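Local coordinates for response regulator protein (Burkholderia pseudomallei, PDB 3RQI), which probably acts as the response regulator of a two-component system, taking a phosphate on a receiver-domain aspartate and passing the signal to a Fis-type DNA-binding domain, at residues A[20-23]-A[24-27]; A[63-66]-A[67-70]. One frame throughout, in Å; residues are numbered along the deposited sequence.

In the fold
Both interactions are local, within one receiver domain, and they do not touch: their nearest atoms are about 13 Å apart. Interaction 1 (20-23 with 24-27) covers about two turns inside helix 17-29, the first helix of the doubly wound fold. Interaction 2 (63-66 with 67-70) is the start of helix 67-76, just after the short strand 64-65. Regular backbone bonds dominate interaction 1, with leucines on the inner side and an arginine and a threonine on the exposed side. In interaction 2 serine side chains do much of the bonding, because the first turn has no preceding turn to pair with. Its leucines and isoleucine then pack against other helices.

Interaction 1: residues A[20-23]-A[24-27]; sequences AGTL and ARGL
L23 and L27 meet one turn apart on the inner side of helix 17-29, with L23 CD1 3.8 Å from L27 CD1. The CG of L23 is anti to its backbone N (chi1 171°), whereas that of L27 is anti to its carbonyl carbon. The two side chains slant across each other. The L27 N-H bonds to L23 O, with N and O 2.9 Å apart, nearly in line with the carbonyl. A24 bonds to A20 O in the same helical pattern, and A24 CB lies 3.3 Å from A20 O. This helix is the crossover of the beta-alpha-beta unit between strands 9-13 and 33-37 of the receiver fold. A24 packs on V34 and Q36, L23 on V12, and both leucines reach helix 112-118. R25 is on the exposed side. Its chain bends at chi3 (-65°) and folds back over the preceding turn. One guanidinium face lies over G21 O, which is 3.2 Å above the plane and offset toward the rim. A water in the guanidinium plane accepts from R25 NH1, its O 2.8 Å away. The same water O hydrogen-bonds T22 OG1 at 2.6 Å, bridging the two side chains.

Interaction 2: residues A[63-66]-A[67-70]; sequences NDSG and LSLI
The N-terminal cap of helix 67-76 is built here, where the chain leaves the short strand 64-65 and turns into the helix. S65 caps it. S65 OG accepts from S68 N at 3.1 Å, with an N-H...O angle of 153°. The S65 side chain has OG anti to the backbone N (chi1 170°), which carries the oxygen forward beside the first turn. S68 answers with its own hydroxyl. S68 OG donates to S65 O at 2.5 Å, a very short bond. S68 OG lies between its backbone N and carbonyl carbon, within reach of S65 O. A weak bond from S68 N also reaches S65 O. S68 thus donates twice from N, once weakly, and once from its hydroxyl, all to S65. S65 CB packs 3.7 Å from S68 CB.

A water adds a further link. Its O accepts from L67 N at 3.0 Å and hydrogen-bonds S65 OG. This gives the L67 N-H a partner in the turn leading into the helix. L69 N bonds to G66 O at 3.0 Å, but from well above the carbonyl plane, 65° out of it. I70 CG1 comes to 3.7 Å from G66 O.

The apolar side chains spread to different neighbours. L69 packs on A43 and L44 of helix 40-47. L67 and I70 pack on A97 and D100 of helix 91-100, and L67 also meets A128 of the second subunit. Before the turn, D64 OD2 takes a hydrogen bond from K40 N. The S68 OG to S65 O bond comes in addition to the cap itself. A serine OG accepting from the backbone N three residues on, as S65 does from S68, is typical of a helix N-cap.

Interaction 1: residues A[20-23]-A[24-27]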
ATOM      1  N   ALA A  20      -6.502 -20.856   8.645  1.00 11.83           N
ATOM      2  CA  ALA A  20      -5.688 -20.585   9.811  1.00 12.35           C
ATOM      3  C   ALA A  20      -4.982 -21.855  10.275  1.00 13.84           C
ATOM      4  O   ALA A  20      -3.801 -21.833  10.668  1.00 13.51           O
ATOM      5  CB  ALA A  20      -6.545 -19.977  10.925  1.00 13.07           C
ATOM      6  N   GLY A  21      -5.694 -22.972  10.199  1.00 13.74           N
ATOM      7  CA  GLY A  21      -5.110 -24.274  10.548  1.00 13.58           C
ATOM      8  C   GLY A  21      -3.992 -24.726   9.635  1.00 14.76           C
ATOM      9  O   GLY A  21      -2.977 -25.272  10.076  1.00 14.50           O
ATOM     10  N   THR A  22      -4.163 -24.495   8.338  1.00 13.85           N
ATOM     11  CA  THR A  22      -3.111 -24.842   7.379  1.00 13.69           C
ATOM     12  C   THR A  22      -1.838 -24.019   7.634  1.00 13.34           C
ATOM     13  O   THR A  22      -0.709 -24.534   7.575  1.00 13.82           O
ATOM     14  CB  THR A  22      -3.667 -24.640   5.950  1.00 14.55           C
ATOM     15  OG1 THR A  22      -4.734 -25.592   5.724  1.00 15.33           O
ATOM     16  CG2 THR A  22      -2.587 -24.854   4.899  1.00 16.30           C
ATOM     17  N   LEU A  23      -2.031 -22.743   7.922  1.00 12.21           N
ATOM     18  CA  LEU A  23      -0.903 -21.864   8.213  1.00 12.91           C
ATOM     19  C   LEU A  23      -0.242 -22.303   9.521  1.00 13.67           C
ATOM     20  O   LEU A  23       0.977 -22.423   9.585  1.00 14.13           O
ATOM     21  CB  LEU A  23      -1.367 -20.400   8.251  1.00 12.53           C
ATOM     22  CG  LEU A  23      -0.343 -19.374   8.757  1.00 12.59           C
ATOM     23  CD1 LEU A  23       0.969 -19.442   7.949  1.00 12.44           C
ATOM     24  CD2 LEU A  23      -0.961 -17.953   8.671  1.00  8.93           C
ATOM     25  N   ALA A  24      -1.058 -22.562  10.534  1.00 13.76           N
ATOM     26  CA  ALA A  24      -0.541 -23.015  11.840  1.00 14.70           C
ATOM     27  C   ALA A  24       0.280 -24.283  11.681  1.00 15.99           C
ATOM     28  O   ALA A  24       1.395 -24.384  12.206  1.00 17.17           O
ATOM     29  CB  ALA A  24      -1.676 -23.228  12.809  1.00 15.47           C
ATOM     30  N   ARG A  25      -0.258 -25.272  10.975  1.00 16.52           N
ATOM     31  CA  ARG A  25       0.505 -26.498  10.807  1.00 18.41           C
ATOM     32  C   ARG A  25       1.828 -26.270  10.109  1.00 18.96           C
ATOM     33  O   ARG A  25       2.818 -26.858  10.515  1.00 20.23           O
ATOM     34  CB  ARG A  25      -0.324 -27.550  10.106  1.00 19.06           C
ATOM     35  CG  ARG A  25      -1.442 -28.063  10.995  1.00 18.52           C
ATOM     36  CD  ARG A  25      -2.163 -29.259  10.339  1.00 21.72           C
ATOM     37  NE  ARG A  25      -2.863 -28.874   9.106  1.00 22.61           N
ATOM     38  CZ  ARG A  25      -4.059 -28.280   9.071  1.00 22.77           C
ATOM     39  NH1 ARG A  25      -4.596 -27.971   7.909  1.00 20.98           N
ATOM     40  NH2 ARG A  25      -4.729 -28.008  10.192  1.00 24.66           N
ATOM     41  N   GLY A  26       1.862 -25.427   9.068  1.00 18.45           N
ATOM     42  CA  GLY A  26       3.129 -25.126   8.364  1.00 18.72           C
ATOM     43  C   GLY A  26       4.150 -24.418   9.265  1.00 19.20           C
ATOM     44  O   GLY A  26       5.348 -24.732   9.245  1.00 19.30           O
ATOM     45  N   LEU A  27       3.671 -23.501  10.089  1.00 17.41           N
ATOM     46  CA  LEU A  27       4.551 -22.838  11.060  1.00 17.14           C
ATOM     47  C   LEU A  27       5.067 -23.813  12.129  1.00 18.69           C
ATOM     48  O   LEU A  27       6.255 -23.771  12.504  1.00 20.05           O
ATOM     49  CB  LEU A  27       3.803 -21.683  11.721  1.00 16.34           C
ATOM     50  CG  LEU A  27       3.578 -20.477  10.800  1.00 13.75           C
ATOM     51  CD1 LEU A  27       2.494 -19.554  11.396  1.00 11.26           C
ATOM     52  CD2 LEU A  27       4.847 -19.689  10.486  1.00 16.22           C
TER
HETATM   53  O   HOH W   1      -3.979 -28.065   5.186  1.00 20.17           O

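Interaction 2: residues A[63-66]-A[67-70]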
ATOM      1  N   ASN A  63     -17.216 -10.528  11.140  1.00 24.30           N
ATOM      2  CA  ASN A  63     -17.971  -9.296  11.475  1.00 25.90           C
ATOM      3  C   ASN A  63     -17.056  -8.155  11.992  1.00 24.36           C
ATOM      4  O   ASN A  63     -17.514  -7.012  12.215  1.00 25.45           O
ATOM      5  CB  ASN A  63     -19.017  -9.657  12.540  1.00 27.25           C
ATOM      6  CG  ASN A  63     -20.049  -8.564  12.786  1.00 33.35           C
ATOM      7  OD1 ASN A  63     -20.771  -8.126  11.865  1.00 38.61           O
ATOM      8  ND2 ASN A  63     -20.180  -8.159  14.062  1.00 34.33           N
ATOM      9  N   ASP A  64     -15.773  -8.464  12.191  1.00 21.59           N
ATOM     10  CA  ASP A  64     -14.831  -7.529  12.841  1.00 19.83           C
ATOM     11  C   ASP A  64     -13.828  -6.872  11.875  1.00 18.49           C
ATOM     12  O   ASP A  64     -13.584  -7.382  10.790  1.00 17.27           O
ATOM     13  CB  ASP A  64     -14.101  -8.275  13.976  1.00 17.56           C
ATOM     14  CG  ASP A  64     -15.062  -8.837  14.998  1.00 20.25           C
ATOM     15  OD1 ASP A  64     -16.119  -8.196  15.222  1.00 19.88           O
ATOM     16  OD2 ASP A  64     -14.797  -9.927  15.558  1.00 20.90           O
ATOM     17  N   SER A  65     -13.302  -5.708  12.262  1.00 18.37           N
ATOM     18  CA  SER A  65     -12.262  -5.024  11.495  1.00 17.54           C
ATOM     19  C   SER A  65     -10.907  -5.459  12.017  1.00 15.55           C
ATOM     20  O   SER A  65     -10.569  -5.109  13.160  1.00 15.73           O
ATOM     21  CB  SER A  65     -12.343  -3.520  11.749  1.00 17.67           C
ATOM     22  OG  SER A  65     -11.191  -2.874  11.185  1.00 19.97           O
ATOM     23  N   GLY A  66     -10.123  -6.204  11.208  1.00 13.93           N
ATOM     24  CA  GLY A  66      -8.712  -6.515  11.554  1.00 13.02           C
ATOM     25  C   GLY A  66      -7.842  -5.266  11.660  1.00 13.59           C
ATOM     26  O   GLY A  66      -6.913  -5.162  12.497  1.00 13.15           O
ATOM     27  N   LEU A  67      -8.159  -4.270  10.854  1.00 14.26           N
ATOM     28  CA  LEU A  67      -7.385  -3.040  10.889  1.00 15.41           C
ATOM     29  C   LEU A  67      -7.458  -2.420  12.278  1.00 15.70           C
ATOM     30  O   LEU A  67      -6.448  -1.931  12.816  1.00 14.02           O
ATOM     31  CB  LEU A  67      -7.972  -2.084   9.850  1.00 17.37           C
ATOM     32  CG  LEU A  67      -7.167  -0.887   9.394  1.00 19.36           C
ATOM     33  CD1 LEU A  67      -5.816  -1.335   8.814  1.00 17.39           C
ATOM     34  CD2 LEU A  67      -7.991  -0.168   8.318  1.00 19.56           C
ATOM     35  N   SER A  68      -8.661  -2.452  12.865  1.00 14.77           N
ATOM     36  CA  SER A  68      -8.933  -1.876  14.192  1.00 17.35           C
ATOM     37  C   SER A  68      -8.192  -2.591  15.321  1.00 16.29           C
ATOM     38  O   SER A  68      -8.088  -2.064  16.446  1.00 17.51           O
ATOM     39  CB  SER A  68     -10.448  -1.882  14.451  1.00 17.27           C
ATOM     40  OG  SER A  68     -10.898  -3.204  14.789  1.00 22.24           O
ATOM     41  N   LEU A  69      -7.680  -3.790  15.031  1.00 14.14           N
ATOM     42  CA  LEU A  69      -6.936  -4.573  16.027  1.00 13.25           C
ATOM     43  C   LEU A  69      -5.472  -4.178  16.106  1.00 11.77           C
ATOM     44  O   LEU A  69      -4.805  -4.454  17.097  1.00 12.20           O
ATOM     45  CB  LEU A  69      -6.992  -6.093  15.732  1.00 12.48           C
ATOM     46  CG  LEU A  69      -8.233  -6.891  16.069  1.00 16.97           C
ATOM     47  CD1 LEU A  69      -8.012  -8.348  15.590  1.00 16.18           C
ATOM     48  CD2 LEU A  69      -8.431  -6.825  17.608  1.00 20.41           C
ATOM     49  N   ILE A  70      -4.956  -3.518  15.073  1.00 10.87           N
ATOM     50  CA  ILE A  70      -3.497  -3.368  14.999  1.00 11.84           C
ATOM     51  C   ILE A  70      -2.924  -2.488  16.139  1.00 12.95           C
ATOM     52  O   ILE A  70      -1.954  -2.883  16.806  1.00 13.66           O
ATOM     53  CB  ILE A  70      -3.093  -2.830  13.639  1.00 11.50           C
ATOM     54  CG1 ILE A  70      -3.452  -3.864  12.566  1.00 11.29           C
ATOM     55  CG2 ILE A  70      -1.573  -2.541  13.644  1.00 12.84           C
ATOM     56  CD1 ILE A  70      -3.402  -3.321  11.114  1.00 11.35           C
TER
HETATM   57  O   HOH W   2     -10.103  -4.239   8.601  1.00 18.46           O